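Local coordinates for 4-aminobutyrate transaminase (Acinetobacter baumannii, PDB 6WOP), which probably transfers the amino group of 4-aminobutyrate to 2-oxoglutarate with the help of pyridoxal 5'-phosphate, as a class-III aminotransferase, at residues A7-K12 with Q25-K30; A104-F109 with G279-A284; M145-T150 with G161-G166; Y172-K177 with G214-P219. All coordinates share one frame; numbering follows the deposited sequence.

Interaction 1: A7-K12 with Q25-K30; sequences ALNARK and QWYAEK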
loop_
_atom_site.group_PDB
_atom_site.type_symbol
_atom_site.label_atom_id
_atom_site.label_comp_id
_atom_site.label_asym_id
_atom_site.label_seq_id
_atom_site.Cartn_x
_atom_site.Cartn_y
_atom_site.Cartn_z
ATOM N N ALA A 7 -6.255 43.649 -13.162
ATOM C CA ALA A 7 -5.491 43.815 -11.917
ATOM C C ALA A 7 -5.782 42.692 -10.921
ATOM O O ALA A 7 -4.870 42.164 -10.249
ATOM C CB ALA A 7 -5.796 45.183 -11.294
ATOM N N LEU A 8 -7.043 42.264 -10.849
ATOM C CA LEU A 8 -7.387 41.196 -9.929
ATOM C C LEU A 8 -6.833 39.853 -10.367
ATOM O O LEU A 8 -6.446 39.020 -9.527
ATOM C CB LEU A 8 -8.904 41.097 -9.845
ATOM C CG LEU A 8 -9.545 41.425 -8.535
ATOM C CD1 LEU A 8 -11.048 41.303 -8.709
ATOM C CD2 LEU A 8 -8.994 40.408 -7.532
ATOM N N ASN A 9 -6.855 39.564 -11.657
ATOM C CA ASN A 9 -6.289 38.275 -12.043
ATOM C C ASN A 9 -4.772 38.271 -11.875
ATOM O O ASN A 9 -4.201 37.220 -11.579
ATOM C CB ASN A 9 -6.716 37.897 -13.468
ATOM C CG ASN A 9 -8.146 37.249 -13.501
ATOM O OD1 ASN A 9 -8.505 36.388 -12.645
ATOM N ND2 ASN A 9 -8.950 37.660 -14.472
ATOM N N ALA A 10 -4.091 39.412 -12.045
ATOM C CA ALA A 10 -2.662 39.454 -11.699
ATOM C C ALA A 10 -2.455 39.194 -10.195
ATOM O O ALA A 10 -1.527 38.480 -9.794
ATOM C CB ALA A 10 -2.041 40.802 -12.085
ATOM N N ARG A 11 -3.283 39.784 -9.343
ATOM C CA ARG A 11 -3.134 39.510 -7.911
ATOM C C ARG A 11 -3.357 38.031 -7.624
ATOM O O ARG A 11 -2.640 37.427 -6.813
ATOM C CB ARG A 11 -4.144 40.336 -7.091
ATOM C CG ARG A 11 -3.654 41.787 -6.947
ATOM C CD ARG A 11 -4.827 42.673 -6.406
ATOM N NE ARG A 11 -5.331 42.156 -5.128
ATOM C CZ ARG A 11 -6.517 42.473 -4.625
ATOM N NH1 ARG A 11 -7.353 43.291 -5.273
ATOM N NH2 ARG A 11 -6.872 42.011 -3.446
ATOM N N LYS A 12 -4.371 37.441 -8.263
ATOM C CA LYS A 12 -4.636 36.010 -8.063
ATOM C C LYS A 12 -3.403 35.183 -8.358
ATOM O O LYS A 12 -3.041 34.268 -7.602
ATOM C CB LYS A 12 -5.778 35.554 -8.950
ATOM C CG LYS A 12 -6.181 34.074 -8.718
ATOM C CD LYS A 12 -7.342 33.706 -9.679
ATOM C CE LYS A 12 -6.816 32.802 -10.772
ATOM N NZ LYS A 12 -7.248 33.303 -12.090
ATOM N N GLN A 25 -13.258 34.045 -15.857
ATOM C CA GLN A 25 -12.255 35.112 -15.798
ATOM C C GLN A 25 -12.756 36.303 -14.978
ATOM O O GLN A 25 -11.963 37.186 -14.576
ATOM C CB GLN A 25 -11.909 35.559 -17.226
ATOM C CG GLN A 25 -11.303 34.448 -18.043
ATOM C CD GLN A 25 -10.187 33.778 -17.240
ATOM O OE1 GLN A 25 -10.321 32.624 -16.802
ATOM N NE2 GLN A 25 -9.116 34.525 -16.979
ATOM N N TRP A 26 -14.056 36.339 -14.729
ATOM C CA TRP A 26 -14.695 37.405 -13.998
ATOM C C TRP A 26 -14.976 36.918 -12.583
ATOM O O TRP A 26 -14.876 35.720 -12.294
ATOM C CB TRP A 26 -15.971 37.808 -14.724
ATOM C CG TRP A 26 -16.897 36.688 -14.998
ATOM C CD1 TRP A 26 -16.937 35.885 -16.117
ATOM C CD2 TRP A 26 -17.964 36.246 -14.147
ATOM N NE1 TRP A 26 -17.991 34.998 -16.025
ATOM C CE2 TRP A 26 -18.621 35.181 -14.813
ATOM C CE3 TRP A 26 -18.451 36.676 -12.907
ATOM C CZ2 TRP A 26 -19.721 34.523 -14.263
ATOM C CZ3 TRP A 26 -19.548 36.007 -12.346
ATOM C CH2 TRP A 26 -20.173 34.944 -13.032
ATOM N N TYR A 27 -15.262 37.857 -11.682
ATOM C CA TYR A 27 -15.355 37.546 -10.250
ATOM C C TYR A 27 -16.780 37.807 -9.764
ATOM O O TYR A 27 -17.410 38.772 -10.205
ATOM C CB TYR A 27 -14.370 38.407 -9.425
ATOM C CG TYR A 27 -12.961 37.991 -9.634
ATOM C CD1 TYR A 27 -12.284 38.243 -10.850
ATOM C CD2 TYR A 27 -12.303 37.306 -8.638
ATOM C CE1 TYR A 27 -10.962 37.791 -11.043
ATOM C CE2 TYR A 27 -10.961 36.849 -8.829
ATOM C CZ TYR A 27 -10.310 37.110 -10.018
ATOM O OH TYR A 27 -9.011 36.623 -10.148
ATOM N N ALA A 28 -17.278 36.987 -8.844
ATOM C CA ALA A 28 -18.646 37.148 -8.401
ATOM C C ALA A 28 -18.746 38.302 -7.405
ATOM O O ALA A 28 -17.927 38.448 -6.483
ATOM C CB ALA A 28 -19.164 35.870 -7.756
ATOM N N GLU A 29 -19.773 39.109 -7.591
ATOM C CA GLU A 29 -20.083 40.181 -6.655
ATOM C C GLU A 29 -21.350 39.911 -5.852
ATOM O O GLU A 29 -21.428 40.280 -4.677
ATOM C CB GLU A 29 -20.221 41.503 -7.431
ATOM C CG GLU A 29 -20.741 42.635 -6.603
ATOM C CD GLU A 29 -19.718 43.166 -5.646
ATOM O OE1 GLU A 29 -18.532 43.182 -6.021
ATOM O OE2 GLU A 29 -20.113 43.578 -4.530
ATOM N N LYS A 30 -22.313 39.214 -6.435
ATOM C CA LYS A 30 -23.590 38.976 -5.780
ATOM C C LYS A 30 -24.261 37.845 -6.544
ATOM O O LYS A 30 -24.020 37.689 -7.744
ATOM C CB LYS A 30 -24.492 40.264 -5.813
ATOM C CG LYS A 30 -25.771 40.035 -5.131
ATOM C CD LYS A 30 -26.562 41.341 -4.938
ATOM C CE LYS A 30 -27.646 41.179 -3.840
ATOM N NZ LYS A 30 -28.541 42.404 -3.752
#
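The N-terminal helix 4-15 is fastened to the turn that leads into strand 28-32, the outermost strand of one of the chain's two mixed sheets, by Leu8, Asn9 and Lys12 gathering around Tyr27. Leu8 sends CD1 over one face of the phenol ring, 4.0 Å from its centroid and 13° off the ring normal, a CH-pi contact. At the far end of the ring, Tyr27 OH donates to Asn9 OD1 over 2.6 Å, a short bond whose donor stands above the carbonyl plane, 45° out of it. The other end of the same amide reaches the backbone: Asn9 ND2 gives a hydrogen bond of 3.1 Å to Gln25 O, in the carbonyl plane and on a lone pair. Chi1 of -82° sets CG of Asn9 beside its own backbone N; the amide that follows bonds the phenol through OD1 and the loop through ND2. Lys12 runs past the hydroxyl, its CD 3.4 Å from Tyr27 OH, and its NZ makes a weak bond to Asn9 OD1. Elsewhere His5 meets the Tyr27 ring edge-to-face, and Tyr84 of the second subunit packs on Tyr27. Held at both ends, the Asn9 amide has its orientation fixed, with oxygen toward the phenol and nitrogen toward the carbonyl; the nearby ammonium of Lys12 may add some polarisation to OD1.

Interaction 2: A104-F109 with G279-A284; sequences AKAAFF and GVVGRA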
loop_
_atom_site.group_PDB
_atom_site.type_symbol
_atom_site.label_atom_id
_atom_site.label_comp_id
_atom_site.label_asym_id
_atom_site.label_seq_id
_atom_site.Cartn_x
_atom_site.Cartn_y
_atom_site.Cartn_z
ATOM N N ALA A 104 -32.722 3.276 9.841
ATOM C CA ALA A 104 -31.512 3.936 9.360
ATOM C C ALA A 104 -30.874 4.750 10.480
ATOM O O ALA A 104 -31.521 5.101 11.475
ATOM C CB ALA A 104 -31.834 4.814 8.153
ATOM N N LYS A 105 -29.579 5.033 10.334
ATOM C CA LYS A 105 -28.951 6.052 11.168
ATOM C C LYS A 105 -28.149 6.984 10.267
ATOM O O LYS A 105 -27.794 6.607 9.156
ATOM C CB LYS A 105 -28.039 5.408 12.212
ATOM C CG LYS A 105 -28.845 4.730 13.325
ATOM C CD LYS A 105 -27.938 4.149 14.341
ATOM C CE LYS A 105 -28.715 3.755 15.593
ATOM N NZ LYS A 105 -27.830 3.681 16.779
ATOM N N ALA A 106 -27.842 8.191 10.749
ATOM C CA ALA A 106 -27.117 9.140 9.922
ATOM C C ALA A 106 -26.110 9.890 10.778
ATOM O O ALA A 106 -26.311 10.108 11.976
ATOM C CB ALA A 106 -28.053 10.192 9.248
ATOM N N ALA A 107 -25.050 10.353 10.142
ATOM C CA ALA A 107 -24.123 11.247 10.813
ATOM C C ALA A 107 -23.698 12.283 9.797
ATOM O O ALA A 107 -23.738 12.007 8.602
ATOM C CB ALA A 107 -22.849 10.501 11.253
ATOM N N PHE A 108 -23.240 13.439 10.269
ATOM C CA PHE A 108 -22.900 14.556 9.370
ATOM C C PHE A 108 -21.426 14.866 9.492
ATOM O O PHE A 108 -20.861 14.807 10.595
ATOM C CB PHE A 108 -23.763 15.814 9.718
ATOM C CG PHE A 108 -25.209 15.519 9.540
ATOM C CD1 PHE A 108 -25.688 15.293 8.275
ATOM C CD2 PHE A 108 -26.036 15.267 10.627
ATOM C CE1 PHE A 108 -26.986 14.883 8.064
ATOM C CE2 PHE A 108 -27.353 14.868 10.418
ATOM C CZ PHE A 108 -27.827 14.690 9.152
ATOM N N PHE A 109 -20.809 15.148 8.340
ATOM C CA PHE A 109 -19.423 15.603 8.304
ATOM C C PHE A 109 -19.410 16.952 7.610
ATOM O O PHE A 109 -20.415 17.690 7.710
ATOM C CB PHE A 109 -18.588 14.527 7.595
ATOM C CG PHE A 109 -18.777 13.212 8.245
ATOM C CD1 PHE A 109 -18.134 12.945 9.465
ATOM C CD2 PHE A 109 -19.632 12.272 7.716
ATOM C CE1 PHE A 109 -18.323 11.731 10.119
ATOM C CE2 PHE A 109 -19.837 11.053 8.396
ATOM C CZ PHE A 109 -19.196 10.827 9.595
ATOM N N GLY A 279 -23.066 14.202 4.644
ATOM C CA GLY A 279 -23.519 13.192 5.588
ATOM C C GLY A 279 -23.493 11.801 4.986
ATOM O O GLY A 279 -23.335 11.632 3.784
ATOM N N VAL A 280 -23.714 10.819 5.851
ATOM C CA VAL A 280 -23.803 9.413 5.482
ATOM C C VAL A 280 -25.033 8.924 6.184
ATOM O O VAL A 280 -25.168 9.158 7.392
ATOM C CB VAL A 280 -22.599 8.571 5.947
ATOM C CG1 VAL A 280 -22.814 7.117 5.581
ATOM C CG2 VAL A 280 -21.315 9.065 5.287
ATOM N N VAL A 281 -25.930 8.261 5.440
ATOM C CA VAL A 281 -27.085 7.612 6.061
ATOM C C VAL A 281 -27.013 6.138 5.683
ATOM O O VAL A 281 -26.536 5.811 4.592
ATOM C CB VAL A 281 -28.412 8.270 5.628
ATOM C CG1 VAL A 281 -28.597 8.273 4.057
ATOM C CG2 VAL A 281 -29.624 7.633 6.371
ATOM N N GLY A 282 -27.458 5.248 6.574
ATOM C CA GLY A 282 -27.473 3.856 6.157
ATOM C C GLY A 282 -28.086 2.928 7.178
ATOM O O GLY A 282 -28.603 3.361 8.202
ATOM N N ARG A 283 -27.957 1.622 6.908
ATOM C CA ARG A 283 -28.556 0.647 7.812
ATOM C C ARG A 283 -27.979 0.843 9.201
ATOM O O ARG A 283 -26.775 1.010 9.358
ATOM C CB ARG A 283 -28.302 -0.791 7.302
ATOM C CG ARG A 283 -28.884 -1.085 5.914
ATOM C CD ARG A 283 -28.269 -2.420 5.348
ATOM N NE ARG A 283 -28.254 -3.400 6.392
ATOM C CZ ARG A 283 -27.360 -4.375 6.486
ATOM N NH1 ARG A 283 -26.400 -4.507 5.552
ATOM N NH2 ARG A 283 -27.443 -5.222 7.510
ATOM N N ALA A 284 -28.842 0.875 10.216
ATOM C CA ALA A 284 -28.360 1.176 11.580
ATOM C C ALA A 284 -27.188 0.284 12.006
ATOM O O ALA A 284 -26.237 0.749 12.649
ATOM C CB ALA A 284 -29.501 1.004 12.587
#
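Ala104 to Phe108 pair with Gly279 to Arg283 as antiparallel neighbours at one side of the seven-stranded mixed sheet of a fold-type-I aminotransferase, where strand 278-283 is the antiparallel member lying between strand 104-109 and strand 264-267. The close-packed part is the ladder itself. Lys105 and Gly282 form one hydrogen-bonded pair and Ala107 and Val280 the next; Lys105 N reaches Gly282 O over 2.9 Å, and Val280 N reaches Ala107 O over 3.0 Å. Between these pairs the CA-H of Ala106 points at Val280 O, 3.2 Å away. On the face that carries Ala106, Val281 and Phe108 the residues are buried, and the alanine and valine lie close: Ala106 CB stands 4.1 Å from Val281 CB, and Val281 CG2, anti to its backbone N, comes 4.0 Å from Ala104 CB. Gly279, without a side chain, brings its CA to Phe108 CD1. Asn95 and Leu90 of helix 85-97 cover this face.

The Lys105 end is looser and partly exposed. The extended Lys105 chain passes the methyl of Ala284, at the start of helix 284-287, with CG 3.9 Å from Ala284 CB. Its NZ passes on to a salt bridge with Asp288 and a hydrogen bond to Gln13 O of the second subunit; Ala106 makes backbone hydrogen bonds to that subunit as well. At the opposite end of the strand, Phe109 offers the edge of its ring to Val280, CE2 lying 4.0 Å from Val280 CG2.

Interaction 3: M145-T150 with G161-G166; sequences MTMAMT and GVMPAG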
loop_
_atom_site.group_PDB
_atom_site.type_symbol
_atom_site.label_atom_id
_atom_site.label_comp_id
_atom_site.label_asym_id
_atom_site.label_seq_id
_atom_site.Cartn_x
_atom_site.Cartn_y
_atom_site.Cartn_z
ATOM N N MET A 145 -7.505 8.643 -0.418
ATOM C CA MET A 145 -8.380 7.502 -0.684
ATOM C C MET A 145 -9.443 7.832 -1.737
ATOM O O MET A 145 -9.761 6.976 -2.586
ATOM C CB MET A 145 -9.061 7.015 0.591
ATOM C CG MET A 145 -9.975 5.800 0.411
ATOM S SD MET A 145 -9.197 4.468 -0.635
ATOM C CE MET A 145 -8.797 3.180 0.482
ATOM N N THR A 146 -10.097 9.027 -1.657
ATOM C CA THR A 146 -11.114 9.288 -2.663
ATOM C C THR A 146 -10.505 9.581 -4.038
ATOM O O THR A 146 -11.179 9.375 -5.052
ATOM C CB THR A 146 -12.097 10.415 -2.177
ATOM O OG1 THR A 146 -11.375 11.602 -1.793
ATOM C CG2 THR A 146 -12.821 9.921 -0.894
ATOM N N MET A 147 -9.249 10.029 -4.109
ATOM C CA MET A 147 -8.624 10.137 -5.429
ATOM C C MET A 147 -8.420 8.755 -6.033
ATOM O O MET A 147 -8.558 8.579 -7.247
ATOM C CB MET A 147 -7.224 10.806 -5.334
ATOM C CG MET A 147 -7.271 12.270 -5.313
ATOM S SD MET A 147 -5.494 12.854 -5.444
ATOM C CE MET A 147 -4.855 12.628 -3.795
ATOM N N ALA A 148 -7.996 7.793 -5.218
ATOM C CA ALA A 148 -7.830 6.426 -5.728
ATOM C C ALA A 148 -9.169 5.886 -6.207
ATOM O O ALA A 148 -9.256 5.234 -7.237
ATOM C CB ALA A 148 -7.258 5.511 -4.615
ATOM N N MET A 149 -10.237 6.177 -5.481
ATOM C CA MET A 149 -11.567 5.731 -5.896
ATOM C C MET A 149 -12.026 6.416 -7.177
ATOM O O MET A 149 -12.684 5.786 -8.024
ATOM C CB MET A 149 -12.557 6.018 -4.747
ATOM C CG MET A 149 -12.301 5.091 -3.581
ATOM S SD MET A 149 -13.277 5.623 -2.083
ATOM C CE MET A 149 -14.945 5.193 -2.655
ATOM N N THR A 150 -11.724 7.712 -7.310
ATOM C CA THR A 150 -12.046 8.474 -8.511
ATOM C C THR A 150 -11.403 7.823 -9.737
ATOM O O THR A 150 -10.197 7.519 -9.720
ATOM C CB THR A 150 -11.559 9.928 -8.306
ATOM O OG1 THR A 150 -12.416 10.520 -7.291
ATOM C CG2 THR A 150 -11.572 10.741 -9.626
ATOM N N GLY A 161 1.438 10.661 -7.228
ATOM C CA GLY A 161 2.206 9.457 -6.848
ATOM C C GLY A 161 1.327 8.286 -6.425
ATOM O O GLY A 161 0.178 8.130 -6.851
ATOM N N VAL A 162 1.877 7.422 -5.574
ATOM C CA VAL A 162 1.235 6.132 -5.345
ATOM C C VAL A 162 -0.080 6.302 -4.599
ATOM O O VAL A 162 -0.221 7.172 -3.731
ATOM C CB VAL A 162 2.209 5.198 -4.589
ATOM C CG1 VAL A 162 2.696 5.803 -3.324
ATOM C CG2 VAL A 162 1.529 3.836 -4.255
ATOM N N MET A 163 -1.057 5.455 -4.926
ATOM C CA MET A 163 -2.404 5.557 -4.356
ATOM C C MET A 163 -2.562 4.378 -3.405
ATOM O O MET A 163 -1.883 3.357 -3.577
ATOM C CB MET A 163 -3.506 5.480 -5.430
ATOM C CG MET A 163 -3.525 6.671 -6.417
ATOM S SD MET A 163 -4.157 8.079 -5.421
ATOM C CE MET A 163 -2.879 9.346 -5.629
ATOM N N PRO A 164 -3.448 4.467 -2.408
ATOM C CA PRO A 164 -3.588 3.335 -1.478
ATOM C C PRO A 164 -4.028 2.037 -2.141
ATOM O O PRO A 164 -4.819 2.005 -3.087
ATOM C CB PRO A 164 -4.623 3.829 -0.449
ATOM C CG PRO A 164 -5.205 5.073 -1.028
ATOM C CD PRO A 164 -4.219 5.660 -1.959
ATOM N N ALA A 165 -3.524 0.946 -1.589
ATOM C CA ALA A 165 -3.817 -0.388 -2.079
ATOM C C ALA A 165 -5.284 -0.755 -1.880
ATOM O O ALA A 165 -5.959 -0.228 -0.989
ATOM C CB ALA A 165 -2.956 -1.408 -1.332
ATOM N N GLY A 166 -5.738 -1.755 -2.663
ATOM C CA GLY A 166 -7.060 -2.357 -2.474
ATOM C C GLY A 166 -8.210 -1.584 -3.107
ATOM O O GLY A 166 -9.368 -1.775 -2.723
#
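The pyrrolidine ring of Pro164 is the one ring in this contact, where neither an aromatic group nor an amide side chain meets the other segment, and the short helix 144-149 touches it through Met145 and Ala148. Its CG lies 4.0 Å from Met145 CA and 4.1 Å from Met145 SD, while its CD lies 4.0 Å from Ala148 CB. The Met145 chain starts with CG anti to the backbone N (chi1 -179°) and then bends, and its sulphur comes up to the proline although the CB bond points away from it. Next to the proline, Met163 sets its CB 3.8 Å from Ala148 CB. The Met163 chain folds at chi2 (-72°), and its SD comes to 4.1 Å from Met147 CB and also lies near the backbone N of Ala148. Ala148 is thus met by both Met163 and Pro164, and its single methyl lets the extended loop approach the helix to 5.7 Å between Ala148 CA and Met163 CA. No hydrogen bond crosses; the contact is apolar throughout. Phe144 of the second subunit lies against Met145, and Met163 of the third subunit packs on Ala165. Within the chain, Met145 also packs on helix 112-127 and on Val167 of strand 167-170, the strand that the loop enters after Gly166.

Interaction 4: Y172-K177 with G214-P219; sequences YPVPAK and GFNVVP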
loop_
_atom_site.group_PDB
_atom_site.type_symbol
_atom_site.label_atom_id
_atom_site.label_comp_id
_atom_site.label_asym_id
_atom_site.label_seq_id
_atom_site.Cartn_x
_atom_site.Cartn_y
_atom_site.Cartn_z
ATOM N N TYR A 172 -18.391 1.146 -15.730
ATOM C CA TYR A 172 -19.759 1.577 -15.541
ATOM C C TYR A 172 -20.590 1.266 -16.787
ATOM O O TYR A 172 -20.119 1.466 -17.915
ATOM C CB TYR A 172 -19.758 3.082 -15.277
ATOM C CG TYR A 172 -21.000 3.624 -14.605
ATOM C CD1 TYR A 172 -21.090 3.669 -13.242
ATOM C CD2 TYR A 172 -22.097 4.093 -15.369
ATOM C CE1 TYR A 172 -22.169 4.208 -12.627
ATOM C CE2 TYR A 172 -23.194 4.611 -14.742
ATOM C CZ TYR A 172 -23.219 4.678 -13.376
ATOM O OH TYR A 172 -24.320 5.254 -12.744
ATOM N N PRO A 173 -21.850 0.840 -16.620
ATOM C CA PRO A 173 -22.704 0.495 -17.765
ATOM C C PRO A 173 -23.156 1.746 -18.503
ATOM O O PRO A 173 -23.769 2.656 -17.904
ATOM C CB PRO A 173 -23.889 -0.234 -17.106
ATOM C CG PRO A 173 -23.918 0.297 -15.690
ATOM C CD PRO A 173 -22.471 0.459 -15.335
ATOM N N VAL A 174 -22.835 1.799 -19.788
ATOM C CA VAL A 174 -23.208 2.907 -20.677
ATOM C C VAL A 174 -23.614 2.261 -21.998
ATOM O O VAL A 174 -22.807 2.177 -22.932
ATOM C CB VAL A 174 -22.083 3.950 -20.840
ATOM C CG1 VAL A 174 -22.557 5.107 -21.654
ATOM C CG2 VAL A 174 -21.634 4.503 -19.468
ATOM N N PRO A 175 -24.843 1.750 -22.111
ATOM C CA PRO A 175 -25.188 0.968 -23.296
ATOM C C PRO A 175 -25.079 1.786 -24.567
ATOM O O PRO A 175 -24.687 1.217 -25.581
ATOM C CB PRO A 175 -26.640 0.525 -23.019
ATOM C CG PRO A 175 -26.740 0.494 -21.529
ATOM C CD PRO A 175 -25.877 1.664 -21.065
ATOM N N ALA A 176 -25.381 3.108 -24.540
ATOM C CA ALA A 176 -25.168 3.957 -25.720
ATOM C C ALA A 176 -23.718 3.966 -26.195
ATOM O O ALA A 176 -23.447 4.296 -27.349
ATOM C CB ALA A 176 -25.577 5.406 -25.442
ATOM N N LYS A 177 -22.780 3.629 -25.333
ATOM C CA LYS A 177 -21.381 3.622 -25.711
ATOM C C LYS A 177 -20.884 2.204 -25.829
ATOM O O LYS A 177 -19.681 1.979 -25.798
ATOM C CB LYS A 177 -20.519 4.393 -24.706
ATOM C CG LYS A 177 -20.823 5.879 -24.599
ATOM C CD LYS A 177 -19.609 6.741 -24.880
ATOM C CE LYS A 177 -19.459 7.862 -23.867
ATOM N NZ LYS A 177 -20.711 8.767 -23.767
ATOM N N GLY A 214 -20.030 12.393 -16.645
ATOM C CA GLY A 214 -20.767 12.731 -17.864
ATOM C C GLY A 214 -22.277 12.584 -17.776
ATOM O O GLY A 214 -22.946 12.538 -18.810
ATOM N N PHE A 215 -22.811 12.507 -16.543
ATOM C CA PHE A 215 -24.227 12.282 -16.310
ATOM C C PHE A 215 -24.690 11.002 -16.990
ATOM O O PHE A 215 -25.530 11.022 -17.875
ATOM C CB PHE A 215 -25.078 13.482 -16.788
ATOM C CG PHE A 215 -25.067 14.674 -15.828
ATOM C CD1 PHE A 215 -24.067 14.856 -14.946
ATOM C CD2 PHE A 215 -26.090 15.644 -15.884
ATOM C CE1 PHE A 215 -24.037 15.924 -14.075
ATOM C CE2 PHE A 215 -26.050 16.734 -15.009
ATOM C CZ PHE A 215 -25.012 16.858 -14.106
ATOM N N ASN A 216 -24.118 9.894 -16.540
ATOM C CA ASN A 216 -24.479 8.555 -16.956
ATOM C C ASN A 216 -25.434 7.950 -15.932
ATOM O O ASN A 216 -25.021 7.713 -14.780
ATOM C CB ASN A 216 -23.184 7.724 -17.025
ATOM C CG ASN A 216 -22.168 8.392 -17.955
ATOM O OD1 ASN A 216 -22.545 8.829 -19.047
ATOM N ND2 ASN A 216 -20.927 8.542 -17.509
ATOM N N VAL A 217 -26.649 7.590 -16.376
ATOM C CA VAL A 217 -27.696 7.098 -15.469
ATOM C C VAL A 217 -27.580 5.579 -15.391
ATOM O O VAL A 217 -27.550 4.914 -16.424
ATOM C CB VAL A 217 -29.100 7.525 -15.948
ATOM C CG1 VAL A 217 -30.139 6.900 -15.083
ATOM C CG2 VAL A 217 -29.220 9.030 -15.874
ATOM N N VAL A 218 -27.497 5.040 -14.176
ATOM C CA VAL A 218 -27.268 3.582 -14.026
ATOM C C VAL A 218 -28.522 2.834 -14.456
ATOM O O VAL A 218 -29.629 3.219 -14.066
ATOM C CB VAL A 218 -26.874 3.225 -12.582
ATOM C CG1 VAL A 218 -28.022 3.360 -11.570
ATOM C CG2 VAL A 218 -26.332 1.777 -12.530
ATOM N N PRO A 219 -28.416 1.795 -15.280
ATOM C CA PRO A 219 -29.607 0.995 -15.569
ATOM C C PRO A 219 -30.073 0.241 -14.330
ATOM O O PRO A 219 -29.252 -0.253 -13.551
ATOM C CB PRO A 219 -29.136 0.033 -16.675
ATOM C CG PRO A 219 -27.970 0.722 -17.326
ATOM C CD PRO A 219 -27.282 1.488 -16.183
HETATM O O HOH W 1 -25.225 4.891 -18.111
HETATM O O HOH W 2 -20.773 8.729 -21.123
#
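Tyr172 reaches across from the loop after strand 167-170 to the residues just before helix 220-233. Its CB points toward segment 214-219, and CG lies anti to the backbone N (chi1 -160°); the ring beyond it meets Asn216 and Val218. CD2 lies 4.1 Å from Asn216 CB. One atom on, CE2 is 3.6 Å from Asn216 O, and CZ is 4.0 Å from Val218 CB. At the tip, OH comes within 3.3 Å of Val218 CB, but its hydrogen bond goes to Glu207 O, outside both segments. Asn216 belongs to the small antiparallel pair of strands 209-210 and 216-217, where Phe215 and Asn216 form a G1 beta bulge opposite Gln210; its ND2 bonds Gln210 OE1. Beside the tyrosine, Pro173 CG packs 3.6 Å from Pro219 CD. One water, in the plane of the Tyr172 ring at its edge, donates to Pro173 O and to Val217 O (2.9 Å); another accepts from Lys177 NZ, which also salt-bridges Glu360, and donates to Asn216 OD1 (2.7 Å). No direct hydrogen bond joins the segments: the first water bridges two carbonyls that, as acceptors, could not bond each other, and the second relays between ammonium and amide oxygen.

How the interactions relate
The four contacts are separate, with no two touching. Interactions 3 and 4 come closest, about 10 Å between nearest atoms, and follow one another along the chain on either side of strand 167-170. Both fall within the 169 residues that separate the strands paired in interaction 2, whose nearest atoms lie about 11 Å from interaction 3 and about 16 Å from interaction 4. Interaction 1 stands apart, its centre 34 to 39 Å from the centres of the other three, and precedes them in sequence. Interactions 1, 2 and 3 all reach the second subunit, whereas interaction 4 touches no other chain. None of the four includes cofactor atoms; three of them border a subunit interface.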